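Local coordinates for protein Non-atp dependent l-selective hydantoinase (Arthrobacter aurescens, PDB 1GKR) that hydrolyses the ring of hydantoins, preferring aryl over alkyl derivatives, as a homotetrameric zinc enzyme with two metal ions per subunit, at residues A[240-245]-A[291-296]. Residues are numbered along the deposited sequence; the frame is centred on the assembly and turned at random.
Sequences VSNPDG and AEMNIR
P243 and R296 bring the two backbones closest, their CA atoms 5.9 Å apart where the first turn of helix 243-254 meets helix 291-303. Both belong to the TIM-barrel domain of this amidohydrolase; the first helix starts just past H239, a zinc ligand just beyond the C-terminal end of strand 234-237. N242 is the N-cap: its OD1 accepts from G245 N at 2.8 Å, the donor lying 42° out of the amide plane, while ND2 is held by E217 of helix 214-231. The proline that follows is wedged between M293 and R296, whose side chains it crosses at about a right angle. On one flank the M293 methyl packs against the pyrrolidine, CE 3.4 Å from P243 CD. The thioether bends at chi3 (105°), and CE also rests 3.5 Å from CB of N242. On the other flank the R296 chain bends at chi2 and chi3, and one face of its guanidinium has P243 CB 3.1 Å above its centre. That leaves the NH2 corner for D244: NH2 donates to OD1 at 2.9 Å in a salt bridge, with E247 as a weak, longer-range second partner. An alanine at R296 would probably leave the D244 carboxylate without this mate and take the guanidinium away from P243 CB, with the alanine CB still against the ring. The bridge is skewed, the carboxylate and guanidinium planes standing 50° apart: OD1 lies almost in the guanidinium plane, whereas NH2 reaches it from above the plane of the carboxylate.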
# COMPACT_ATOMS: atom_id res chain seq x y z
N VAL A 240 3.66 -20.77 9.44
CA VAL A 240 3.94 -19.95 8.27
C VAL A 240 5.44 -20.13 8.02
O VAL A 240 6.26 -19.81 8.89
CB VAL A 240 3.62 -18.49 8.54
CG1 VAL A 240 4.11 -17.61 7.39
CG2 VAL A 240 2.12 -18.34 8.70
N SER A 241 5.79 -20.63 6.84
CA SER A 241 7.18 -20.94 6.51
C SER A 241 8.05 -19.87 5.88
O SER A 241 9.26 -20.04 5.85
CB SER A 241 7.22 -22.12 5.55
OG SER A 241 6.86 -21.67 4.25
N ASN A 242 7.45 -18.80 5.37
CA ASN A 242 8.23 -17.78 4.68
C ASN A 242 7.96 -16.34 5.09
O ASN A 242 6.85 -15.99 5.47
CB ASN A 242 8.02 -17.95 3.18
CG ASN A 242 6.67 -17.45 2.73
OD1 ASN A 242 6.48 -16.25 2.52
ND2 ASN A 242 5.71 -18.36 2.60
N PRO A 243 8.97 -15.47 4.94
CA PRO A 243 8.91 -14.04 5.29
C PRO A 243 7.75 -13.28 4.68
O PRO A 243 7.11 -12.47 5.36
CB PRO A 243 10.25 -13.51 4.79
CG PRO A 243 11.13 -14.71 4.66
CD PRO A 243 10.18 -15.75 4.15
N ASP A 244 7.49 -13.51 3.40
CA ASP A 244 6.41 -12.80 2.73
C ASP A 244 5.04 -13.10 3.31
O ASP A 244 4.18 -12.22 3.36
CB ASP A 244 6.42 -13.08 1.23
CG ASP A 244 7.68 -12.58 0.55
OD1 ASP A 244 8.14 -11.47 0.90
OD2 ASP A 244 8.21 -13.28 -0.34
N GLY A 245 4.84 -14.34 3.76
CA GLY A 245 3.56 -14.70 4.34
C GLY A 245 3.40 -14.02 5.68
O GLY A 245 2.31 -13.57 6.05
N ALA A 291 17.66 -20.50 2.76
CA ALA A 291 18.54 -19.83 3.73
C ALA A 291 18.30 -18.33 3.73
O ALA A 291 18.31 -17.69 4.78
CB ALA A 291 19.99 -20.13 3.41
N GLU A 292 18.10 -17.76 2.54
CA GLU A 292 17.86 -16.34 2.42
C GLU A 292 16.60 -15.95 3.16
O GLU A 292 16.59 -14.96 3.88
CB GLU A 292 17.70 -15.95 0.97
CG GLU A 292 18.85 -16.36 0.12
CD GLU A 292 18.59 -16.05 -1.33
OE1 GLU A 292 18.35 -14.85 -1.65
OE2 GLU A 292 18.61 -17.00 -2.16
N MET A 293 15.53 -16.73 2.98
CA MET A 293 14.28 -16.42 3.65
C MET A 293 14.43 -16.62 5.14
O MET A 293 13.82 -15.91 5.95
CB MET A 293 13.15 -17.29 3.12
CG MET A 293 12.89 -17.03 1.66
SD MET A 293 11.51 -17.90 0.97
CE MET A 293 10.28 -16.54 0.85
N ASN A 294 15.26 -17.59 5.51
CA ASN A 294 15.51 -17.88 6.91
C ASN A 294 16.01 -16.63 7.66
O ASN A 294 15.58 -16.34 8.77
CB ASN A 294 16.52 -19.01 7.04
CG ASN A 294 16.72 -19.42 8.47
OD1 ASN A 294 16.00 -20.28 8.98
ND2 ASN A 294 17.68 -18.80 9.15
N ILE A 295 16.93 -15.88 7.05
CA ILE A 295 17.44 -14.67 7.69
C ILE A 295 16.29 -13.71 8.01
O ILE A 295 16.16 -13.24 9.14
CB ILE A 295 18.44 -13.94 6.77
CG1 ILE A 295 19.70 -14.78 6.63
CG2 ILE A 295 18.79 -12.59 7.35
CD1 ILE A 295 20.49 -14.42 5.41
N ARG A 296 15.45 -13.44 7.01
CA ARG A 296 14.30 -12.56 7.18
C ARG A 296 13.43 -13.01 8.34
O ARG A 296 13.06 -12.22 9.20
CB ARG A 296 13.46 -12.56 5.91
CG ARG A 296 14.01 -11.75 4.77
CD ARG A 296 13.33 -10.39 4.73
NE ARG A 296 11.94 -10.43 4.30
CZ ARG A 296 11.52 -11.01 3.17
NH1 ARG A 296 12.39 -11.61 2.35
NH2 ARG A 296 10.23 -10.96 2.83